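Local coordinates for protein putative acetyltransferase (PDB 4E2A) that probably transfers an acyl group, most likely acetyl from acetyl-coenzyme A, to an acceptor molecule, as a member of the GNAT acetyltransferase family, at residues Lys144-Phe147 with Glu148-Leu151; Leu50-Lys53 with Ile54-Thr58; Glu78-Leu82 with Ser83-Leu87; Phe65-Thr68 with Ala69-Gln73. One frame throughout, in Å; residues are numbered along the deposited sequence.

All four contacts are local, each running along a helix or across its first turn, and they follow one another in series without nesting or crossing. From the N terminus, contact 2 (50-58) lies in helix 48-63, which rests on strands 94-101 and 104-113. Contact 4 (65-73) comes next, where the following loop turns into helix 69-79, and contact 3 (78-87) spans the break between helices 69-79 and 82-90. Contacts 2 and 3 touch: Gln52 NE2 bonds to Tyr80 O, just past helix 69-79, and Leu85 of helix 82-90 packs against Gln52. Contact 1 (144-151) follows much later, in helix 142-157 of the beta-alpha-beta unit with strands 125-133 and 161-167, its centre about 24 Å from that of contact 3.

Contact 1 (Lys144-Phe147 with Glu148-Leu151); sequences KQLF and EFAL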
loop_
_atom_site.group_PDB
_atom_site.type_symbol
_atom_site.label_atom_id
_atom_site.label_comp_id
_atom_site.label_asym_id
_atom_site.label_seq_id
_atom_site.Cartn_x
_atom_site.Cartn_y
_atom_site.Cartn_z
ATOM N N LYS B 144 12.621 16.745 16.947
ATOM C CA LYS B 144 12.637 16.065 18.230
ATOM C C LYS B 144 11.535 16.603 19.127
ATOM O O LYS B 144 10.800 15.839 19.752
ATOM C CB LYS B 144 14.001 16.240 18.901
ATOM C CG LYS B 144 14.075 15.712 20.302
ATOM C CD LYS B 144 15.505 15.672 20.807
ATOM C CE LYS B 144 15.557 15.372 22.301
ATOM N NZ LYS B 144 16.964 15.341 22.807
ATOM N N GLN B 145 11.404 17.923 19.181
ATOM C CA GLN B 145 10.392 18.526 20.038
ATOM C C GLN B 145 8.980 18.116 19.609
ATOM O O GLN B 145 8.134 17.837 20.441
ATOM C CB GLN B 145 10.514 20.049 20.021
ATOM C CG GLN B 145 9.730 20.742 21.111
ATOM C CD GLN B 145 10.034 22.224 21.178
ATOM O OE1 GLN B 145 11.054 22.686 20.651
ATOM N NE2 GLN B 145 9.143 22.985 21.815
ATOM N N LEU B 146 8.730 18.077 18.305
ATOM C CA LEU B 146 7.407 17.682 17.817
ATOM C C LEU B 146 7.153 16.170 18.046
ATOM O O LEU B 146 6.049 15.786 18.392
ATOM C CB LEU B 146 7.223 18.085 16.355
ATOM C CG LEU B 146 5.839 17.987 15.700
ATOM C CD1 LEU B 146 4.717 18.574 16.543
ATOM C CD2 LEU B 146 5.869 18.662 14.301
ATOM N N PHE B 147 8.175 15.331 17.878
ATOM C CA PHE B 147 8.036 13.902 18.148
ATOM C C PHE B 147 7.771 13.648 19.627
ATOM O O PHE B 147 6.904 12.847 19.977
ATOM C CB PHE B 147 9.248 13.101 17.663
ATOM C CG PHE B 147 9.064 11.591 17.741
ATOM C CD1 PHE B 147 8.254 10.919 16.828
ATOM C CD2 PHE B 147 9.717 10.849 18.711
ATOM C CE1 PHE B 147 8.091 9.533 16.892
ATOM C CE2 PHE B 147 9.570 9.457 18.782
ATOM C CZ PHE B 147 8.761 8.796 17.868
ATOM N N GLU B 148 8.491 14.356 20.494
ATOM C CA GLU B 148 8.261 14.249 21.925
ATOM C C GLU B 148 6.869 14.744 22.346
ATOM O O GLU B 148 6.251 14.183 23.259
ATOM C CB GLU B 148 9.395 14.947 22.698
ATOM C CG GLU B 148 10.755 14.363 22.328
ATOM C CD GLU B 148 11.832 14.564 23.386
ATOM O OE1 GLU B 148 11.627 15.402 24.279
ATOM O OE2 GLU B 148 12.870 13.860 23.317
ATOM N N PHE B 149 6.372 15.782 21.675
ATOM C CA PHE B 149 5.001 16.236 21.883
ATOM C C PHE B 149 4.011 15.136 21.474
ATOM O O PHE B 149 3.000 14.910 22.155
ATOM C CB PHE B 149 4.740 17.540 21.103
ATOM C CG PHE B 149 3.307 18.015 21.147
ATOM C CD1 PHE B 149 2.881 18.907 22.138
ATOM C CD2 PHE B 149 2.384 17.594 20.182
ATOM C CE1 PHE B 149 1.552 19.353 22.188
ATOM C CE2 PHE B 149 1.062 18.042 20.210
ATOM C CZ PHE B 149 0.640 18.926 21.223
ATOM N N ALA B 150 4.287 14.472 20.351
ATOM C CA ALA B 150 3.429 13.369 19.901
ATOM C C ALA B 150 3.347 12.242 20.928
ATOM O O ALA B 150 2.252 11.729 21.182
ATOM C CB ALA B 150 3.891 12.812 18.545
ATOM N N LEU B 151 4.488 11.859 21.506
ATOM C CA LEU B 151 4.523 10.819 22.556
ATOM C C LEU B 151 3.752 11.219 23.815
ATOM O O LEU B 151 3.112 10.376 24.465
ATOM C CB LEU B 151 5.966 10.490 22.950
ATOM C CG LEU B 151 6.852 9.965 21.824
ATOM C CD1 LEU B 151 8.257 9.711 22.338
ATOM C CD2 LEU B 151 6.239 8.695 21.207
#
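Lys144 and Glu148 stand one turn apart on helix 142-157, the helix of the beta-alpha-beta unit formed with strands 125-133 and 161-167 in this GNAT-type fold. Four successive i to i+4 backbone bonds hold the stretch, among them Glu148 N to Lys144 O at 2.8 Å and Leu151 N to Phe147 O at 3.0 Å.

The polar pair lies on the outer side. Both chains are extended and run side by side in the same direction, so that Lys144 CE comes within 3.2 Å of Glu148 OE2. The ammonium itself stays 4.4 Å away, Lys144 NZ to Glu148 OE2, beyond a salt bridge, although the opposite charges should still attract. The same OE2 is hydrogen-bonded to Tyr180 OH, which helps fix the carboxylate.

Apolar contacts turn inward. Leu146 and Phe149 pack on Leu109 and Ile40 of the sheet, and their mutual contact is loose. Phe147 has CG anti to its own N (chi1 -172°), which carries the ring toward Ile128 and Leu131 while Tyr180 meets it edge-to-face. Leu151 crosses that ring at a slant, its CD1 resting 3.8 Å from Phe147 CE2.

Contact 2 (Leu50-Lys53 with Ile54-Thr58); sequences LLQK and IAIQT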
loop_
_atom_site.group_PDB
_atom_site.type_symbol
_atom_site.label_atom_id
_atom_site.label_comp_id
_atom_site.label_asym_id
_atom_site.label_seq_id
_atom_site.Cartn_x
_atom_site.Cartn_y
_atom_site.Cartn_z
ATOM N N LEU B 50 -2.718 27.190 4.345
ATOM C CA LEU B 50 -1.414 27.176 4.933
ATOM C C LEU B 50 -0.907 25.730 5.087
ATOM O O LEU B 50 0.131 25.387 4.640
ATOM C CB LEU B 50 -1.477 27.932 6.248
ATOM C CG LEU B 50 -0.196 28.064 7.019
ATOM C CD1 LEU B 50 1.009 28.301 6.170
ATOM C CD2 LEU B 50 -0.309 29.023 8.139
ATOM N N LEU B 51 -1.735 24.881 5.630
ATOM C CA LEU B 51 -1.425 23.484 5.754
ATOM C C LEU B 51 -1.090 22.819 4.422
ATOM O O LEU B 51 -0.138 22.124 4.325
ATOM C CB LEU B 51 -2.566 22.780 6.428
ATOM C CG LEU B 51 -2.412 21.285 6.562
ATOM C CD1 LEU B 51 -1.218 20.896 7.338
ATOM C CD2 LEU B 51 -3.653 20.592 6.999
ATOM N N GLN B 52 -1.902 23.062 3.413
ATOM C CA GLN B 52 -1.661 22.466 2.098
ATOM C C GLN B 52 -0.275 22.896 1.628
ATOM O O GLN B 52 0.519 22.085 1.125
ATOM C CB GLN B 52 -2.756 22.893 1.082
ATOM C CG GLN B 52 -2.469 22.464 -0.357
ATOM C CD GLN B 52 -3.503 22.963 -1.367
ATOM O OE1 GLN B 52 -3.663 24.164 -1.556
ATOM N NE2 GLN B 52 -4.226 22.026 -2.007
ATOM N N LYS B 53 0.027 24.177 1.825
ATOM C CA LYS B 53 1.291 24.745 1.358
ATOM C C LYS B 53 2.505 24.048 1.994
ATOM O O LYS B 53 3.436 23.611 1.296
ATOM C CB LYS B 53 1.328 26.256 1.621
ATOM C CG LYS B 53 2.670 26.920 1.317
ATOM C CD LYS B 53 2.544 28.446 1.395
ATOM C CE LYS B 53 3.888 29.159 1.215
ATOM N NZ LYS B 53 4.349 29.174 -0.210
ATOM N N ILE B 54 2.489 23.936 3.315
ATOM C CA ILE B 54 3.625 23.359 3.991
ATOM C C ILE B 54 3.702 21.859 3.697
ATOM O O ILE B 54 4.786 21.331 3.479
ATOM C CB ILE B 54 3.618 23.641 5.509
ATOM C CG1 ILE B 54 4.916 23.144 6.135
ATOM C CG2 ILE B 54 2.463 22.945 6.187
ATOM C CD1 ILE B 54 5.196 23.749 7.517
ATOM N N ALA B 55 2.555 21.183 3.669
ATOM C CA ALA B 55 2.529 19.773 3.299
ATOM C C ALA B 55 3.152 19.562 1.907
ATOM O O ALA B 55 3.984 18.668 1.721
ATOM C CB ALA B 55 1.117 19.233 3.352
ATOM N N ILE B 56 2.801 20.407 0.942
ATOM C CA ILE B 56 3.381 20.241 -0.392
ATOM C C ILE B 56 4.878 20.574 -0.383
ATOM O O ILE B 56 5.714 19.838 -0.933
ATOM C CB ILE B 56 2.628 21.061 -1.452
ATOM C CG1 ILE B 56 1.249 20.439 -1.696
ATOM C CG2 ILE B 56 3.428 21.132 -2.742
ATOM C CD1 ILE B 56 0.327 21.288 -2.571
ATOM N N GLN B 57 5.228 21.669 0.263
ATOM C CA GLN B 57 6.618 22.069 0.232
ATOM C C GLN B 57 7.546 21.038 0.883
ATOM O O GLN B 57 8.614 20.745 0.337
ATOM C CB GLN B 57 6.829 23.454 0.825
ATOM C CG GLN B 57 8.208 23.980 0.443
ATOM C CD GLN B 57 8.512 25.325 1.051
ATOM O OE1 GLN B 57 9.674 25.639 1.333
ATOM N NE2 GLN B 57 7.473 26.138 1.256
ATOM N N THR B 58 7.144 20.481 2.025
ATOM C CA THR B 58 7.954 19.463 2.692
ATOM C C THR B 58 8.055 18.177 1.869
ATOM O O THR B 58 9.083 17.506 1.892
ATOM C CB THR B 58 7.474 19.164 4.141
ATOM O OG1 THR B 58 6.080 18.793 4.158
ATOM C CG2 THR B 58 7.665 20.403 5.019
#
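This is a one-turn contact inside helix 48-63, the first helix of the chain, which packs against strands 94-101 and 104-113 of the sheet and against helix 82-90. Four backbone bonds knit Leu50-Lys53 to Ile54-Thr58, from Ile54 N to Leu50 O (3.1 Å) through to Gln57 N to Lys53 O (2.8 Å).

Gln52 and Ile56 make the main side-chain contact. They lie alongside each other and point the same way, the methylene CG of Gln52 touching Ile56 CD1 at 3.8 Å. Because Ile56 CG1 sits beside its backbone N (chi1 -71°), that branch also rests over the preceding turn, with CG1 3.3 Å from Gln52 O. The amide of Gln52 is engaged beyond the helix, its NE2 donating to Tyr80 O.

On the buried side, the methyl Ile54 CG2 lies close to the backbone, 3.3 Å from Leu51 O. Its apolar approach to Leu51 CD1 is loose, with Ile54 CG2 4.4 Å from that methyl. Phe98 covers both residues, while Ile54 and Ala55 also meet Phe108.

The result is an amphipathic alpha-helix laid on a beta-sheet, as expected of the first helix in a GNAT fold.

Contact 3 (Glu78-Leu82 with Ser83-Leu87); sequences EAYTL and SVLKL
Thr81 and Val84 meet where the chain leaves helix 69-79 and starts helix 82-90, and Thr81 is the N-cap of helix 82-90. Its hydroxyl lies between its own N and carbonyl carbon (chi1 64°), a rotation that directs OG1 toward the first-turn amides of that helix. Thr81 OG1 accepts from Val84 N in a weak but fairly straight bond of 3.3 Å.

The next two helix amides find carbonyls. Leu85 N binds Thr81 O at 3.1 Å, almost straight at the hydrogen (172°), and Lys86 N binds Leu82 O at 2.8 Å with a more bent geometry. Thr81 thus serves the new helix with both its hydroxyl and its carbonyl. A water bridges the two side-chain hydroxyls at the helix start, 2.8 Å from Thr81 OG1 and 3.2 Å from Ser83 OG.

Tyr80 O, at the break, accepts from Gln52 NE2. Glu78 turns to the other protein chain, where His188 and Ser189 of the second subunit hold its carboxylate oxygens, and Lys86 NZ bonds to Gln45 OE1.

The apolar contact is light: Leu85 crosses Tyr80 at a slant, CD2 4.1 Å from Tyr80 CD1. Separately, the methyl Val84 CG1 lies 3.7 Å from the carbonyl Ala79 O. The arrangement is a helix N-cap in the short link between two successive helices, 69-79 and 82-90, which pack on helix 48-63.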
loop_
_atom_site.group_PDB
_atom_site.type_symbol
_atom_site.label_atom_id
_atom_site.label_comp_id
_atom_site.label_asym_id
_atom_site.label_seq_id
_atom_site.Cartn_x
_atom_site.Cartn_y
_atom_site.Cartn_z
ATOM N N GLU B 78 -3.606 13.711 -5.134
ATOM C CA GLU B 78 -4.408 12.713 -4.440
ATOM C C GLU B 78 -4.502 12.968 -2.935
ATOM O O GLU B 78 -5.569 12.841 -2.336
ATOM C CB GLU B 78 -3.856 11.291 -4.676
ATOM C CG GLU B 78 -4.681 10.185 -3.991
ATOM C CD GLU B 78 -4.072 8.774 -4.116
ATOM O OE1 GLU B 78 -2.922 8.642 -4.602
ATOM O OE2 GLU B 78 -4.751 7.787 -3.730
ATOM N N ALA B 79 -3.377 13.306 -2.324
ATOM C CA ALA B 79 -3.302 13.403 -0.857
ATOM C C ALA B 79 -3.427 14.817 -0.291
ATOM O O ALA B 79 -3.794 14.993 0.862
ATOM C CB ALA B 79 -2.006 12.757 -0.342
ATOM N N TYR B 80 -3.075 15.825 -1.073
ATOM C CA TYR B 80 -2.960 17.158 -0.495
ATOM C C TYR B 80 -3.830 18.207 -1.169
ATOM O O TYR B 80 -3.451 19.375 -1.236
ATOM C CB TYR B 80 -1.492 17.616 -0.488
ATOM C CG TYR B 80 -0.566 16.854 0.464
ATOM C CD1 TYR B 80 -1.058 16.214 1.598
ATOM C CD2 TYR B 80 0.812 16.812 0.237
ATOM C CE1 TYR B 80 -0.207 15.528 2.470
ATOM C CE2 TYR B 80 1.672 16.128 1.107
ATOM C CZ TYR B 80 1.160 15.502 2.226
ATOM O OH TYR B 80 2.013 14.838 3.101
ATOM N N THR B 81 -4.987 17.800 -1.686
ATOM C CA THR B 81 -6.001 18.768 -2.145
ATOM C C THR B 81 -6.663 19.356 -0.911
ATOM O O THR B 81 -6.594 18.758 0.182
ATOM C CB THR B 81 -7.073 18.088 -3.020
ATOM O OG1 THR B 81 -7.809 17.132 -2.236
ATOM C CG2 THR B 81 -6.417 17.381 -4.196
ATOM N N LEU B 82 -7.271 20.530 -1.057
ATOM C CA LEU B 82 -7.912 21.188 0.075
ATOM C C LEU B 82 -9.046 20.344 0.636
ATOM O O LEU B 82 -9.296 20.374 1.837
ATOM C CB LEU B 82 -8.459 22.559 -0.305
ATOM C CG LEU B 82 -7.458 23.708 -0.538
ATOM C CD1 LEU B 82 -8.164 24.932 -1.108
ATOM C CD2 LEU B 82 -6.746 24.054 0.763
ATOM N N SER B 83 -9.737 19.599 -0.226
ATOM C CA SER B 83 -10.879 18.799 0.234
ATOM C C SER B 83 -10.464 17.591 1.091
ATOM O O SER B 83 -11.130 17.265 2.077
ATOM C CB SER B 83 -11.771 18.365 -0.945
ATOM O OG SER B 83 -11.083 17.519 -1.860
ATOM N N VAL B 84 -9.391 16.916 0.703
ATOM C CA VAL B 84 -8.890 15.782 1.491
ATOM C C VAL B 84 -8.337 16.279 2.833
ATOM O O VAL B 84 -8.625 15.719 3.890
ATOM C CB VAL B 84 -7.841 14.966 0.712
ATOM C CG1 VAL B 84 -7.201 13.907 1.594
ATOM C CG2 VAL B 84 -8.477 14.329 -0.543
ATOM N N LEU B 85 -7.555 17.345 2.786
ATOM C CA LEU B 85 -7.047 17.937 4.023
ATOM C C LEU B 85 -8.191 18.451 4.911
ATOM O O LEU B 85 -8.129 18.356 6.144
ATOM C CB LEU B 85 -6.052 19.055 3.700
ATOM C CG LEU B 85 -4.744 18.587 3.057
ATOM C CD1 LEU B 85 -3.982 19.786 2.521
ATOM C CD2 LEU B 85 -3.927 17.815 4.076
ATOM N N LYS B 86 -9.240 18.990 4.287
ATOM C CA LYS B 86 -10.408 19.416 5.063
ATOM C C LYS B 86 -11.030 18.265 5.865
ATOM O O LYS B 86 -11.335 18.423 7.055
ATOM C CB LYS B 86 -11.458 20.072 4.164
ATOM C CG LYS B 86 -12.754 20.458 4.893
ATOM C CD LYS B 86 -12.566 21.638 5.846
ATOM C CE LYS B 86 -13.905 21.975 6.543
ATOM N NZ LYS B 86 -13.755 22.813 7.775
ATOM N N LEU B 87 -11.237 17.113 5.218
ATOM C CA LEU B 87 -11.769 15.929 5.903
ATOM C C LEU B 87 -10.870 15.483 7.048
ATOM O O LEU B 87 -11.344 15.036 8.084
ATOM C CB LEU B 87 -11.930 14.759 4.938
ATOM C CG LEU B 87 -13.003 14.889 3.855
ATOM C CD1 LEU B 87 -12.867 13.767 2.829
ATOM C CD2 LEU B 87 -14.403 14.888 4.471
HETATM O O HOH W 1 -9.481 15.771 -4.026
#

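Contact 4 (Phe65-Thr68 with Ala69-Gln73); sequences FDNT and AEQLQ
Thr68 and Gln71 cross at about a right angle and form a capping box at the start of helix 69-79. Gln71 has CG beside its own N (chi1 -74°), and its chain, extended beyond CG, runs back alongside the first turn to place the amide oxygen at the backbone of Thr68. Thr68 N gives its hydrogen to Gln71 OE1 at 2.8 Å, in the plane of that amide and on a lone pair.

The reverse half of the box is longer. Thr68 OG1 stands between the N and carbonyl carbon of its own residue and accepts from Gln71 N at 3.3 Å. Thr68 OG1 also lies beside the methylenes of Gln71, 3.4 Å from Gln71 CG. One turn on, Leu72 N binds Thr68 O at 3.2 Å, which begins the regular helical pattern.

Asn67 also crosses Gln71 roughly at right angles, their amide planes 61° apart. The touch is made by carbon: Asn67 CB sits 3.3 Å from Gln71 OE1 and 3.9 Å from Leu72 CD2. The asparagine amide itself looks elsewhere, bonding to Phe63 O and, across the dimer, to Val196 N and Asn194 O of the second subunit. Leu72 packs on Phe59 and Phe63 of helix 48-63, and on Val196 of the second subunit.

Two reciprocal bonds therefore tie the N-cap residue to the third residue of the helix. One amide of the first turn is satisfied by a hydroxyl, and the amide of the N-cap by a side-chain carbonyl, where no earlier helical turn could supply acceptors.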
loop_
_atom_site.group_PDB
_atom_site.type_symbol
_atom_site.label_atom_id
_atom_site.label_comp_id
_atom_site.label_asym_id
_atom_site.label_seq_id
_atom_site.Cartn_x
_atom_site.Cartn_y
_atom_site.Cartn_z
ATOM N N PHE B 65 14.397 15.323 -5.357
ATOM C CA PHE B 65 15.705 15.058 -5.941
ATOM C C PHE B 65 15.795 13.662 -6.542
ATOM O O PHE B 65 16.640 13.411 -7.403
ATOM C CB PHE B 65 16.824 15.298 -4.916
ATOM C CG PHE B 65 17.155 16.750 -4.720
ATOM C CD1 PHE B 65 18.427 17.232 -4.986
ATOM C CD2 PHE B 65 16.184 17.640 -4.293
ATOM C CE1 PHE B 65 18.724 18.573 -4.809
ATOM C CE2 PHE B 65 16.474 18.981 -4.117
ATOM C CZ PHE B 65 17.743 19.448 -4.376
ATOM N N ASP B 66 14.909 12.768 -6.107
ATOM C CA ASP B 66 14.964 11.370 -6.541
ATOM C C ASP B 66 13.733 10.958 -7.381
ATOM O O ASP B 66 13.602 9.810 -7.802
ATOM C CB ASP B 66 15.160 10.444 -5.328
ATOM C CG ASP B 66 16.528 10.640 -4.650
ATOM O OD1 ASP B 66 17.493 9.940 -5.029
ATOM O OD2 ASP B 66 16.652 11.495 -3.745
ATOM N N ASN B 67 12.844 11.909 -7.631
ATOM C CA ASN B 67 11.631 11.643 -8.397
ATOM C C ASN B 67 11.364 12.810 -9.339
ATOM O O ASN B 67 11.910 13.888 -9.145
ATOM C CB ASN B 67 10.430 11.426 -7.467
ATOM C CG ASN B 67 10.648 10.296 -6.481
ATOM O OD1 ASN B 67 10.427 9.126 -6.801
ATOM N ND2 ASN B 67 11.083 10.638 -5.273
ATOM N N THR B 68 10.542 12.596 -10.365
ATOM C CA THR B 68 10.217 13.648 -11.325
ATOM C C THR B 68 9.088 14.509 -10.789
ATOM O O THR B 68 8.381 14.115 -9.862
ATOM C CB THR B 68 9.766 13.069 -12.686
ATOM O OG1 THR B 68 8.525 12.379 -12.525
ATOM C CG2 THR B 68 10.789 12.080 -13.227
ATOM N N ALA B 69 8.900 15.678 -11.387
ATOM C CA ALA B 69 7.886 16.608 -10.908
ATOM C C ALA B 69 6.496 16.013 -11.047
ATOM O O ALA B 69 5.636 16.221 -10.191
ATOM C CB ALA B 69 7.975 17.915 -11.653
ATOM N N GLU B 70 6.293 15.266 -12.131
ATOM C CA GLU B 70 5.019 14.625 -12.416
ATOM C C GLU B 70 4.688 13.560 -11.373
ATOM O O GLU B 70 3.549 13.466 -10.942
ATOM C CB GLU B 70 5.039 14.010 -13.816
ATOM C CG GLU B 70 3.696 13.504 -14.312
ATOM C CD GLU B 70 3.757 13.064 -15.768
ATOM O OE1 GLU B 70 4.651 12.256 -16.111
ATOM O OE2 GLU B 70 2.930 13.545 -16.575
ATOM N N GLN B 71 5.677 12.753 -10.983
ATOM C CA GLN B 71 5.472 11.757 -9.935
ATOM C C GLN B 71 5.046 12.411 -8.623
ATOM O O GLN B 71 4.166 11.905 -7.927
ATOM C CB GLN B 71 6.751 10.950 -9.673
ATOM C CG GLN B 71 7.100 9.914 -10.739
ATOM C CD GLN B 71 8.473 9.284 -10.507
ATOM O OE1 GLN B 71 9.475 9.983 -10.262
ATOM N NE2 GLN B 71 8.523 7.955 -10.574
ATOM N N LEU B 72 5.688 13.520 -8.267
ATOM C CA LEU B 72 5.326 14.191 -7.037
ATOM C C LEU B 72 3.912 14.756 -7.156
ATOM O O LEU B 72 3.098 14.611 -6.233
ATOM C CB LEU B 72 6.326 15.299 -6.686
ATOM C CG LEU B 72 7.812 14.968 -6.522
ATOM C CD1 LEU B 72 8.556 16.228 -6.114
ATOM C CD2 LEU B 72 8.105 13.835 -5.539
ATOM N N GLN B 73 3.619 15.385 -8.298
ATOM C CA GLN B 73 2.298 15.976 -8.537
ATOM C C GLN B 73 1.166 14.938 -8.414
ATOM O O GLN B 73 0.100 15.233 -7.861
ATOM C CB GLN B 73 2.250 16.670 -9.904
ATOM C CG GLN B 73 1.083 17.619 -10.080
ATOM C CD GLN B 73 1.145 18.806 -9.130
ATOM O OE1 GLN B 73 2.167 19.484 -9.034
ATOM N NE2 GLN B 73 0.048 19.061 -8.423
#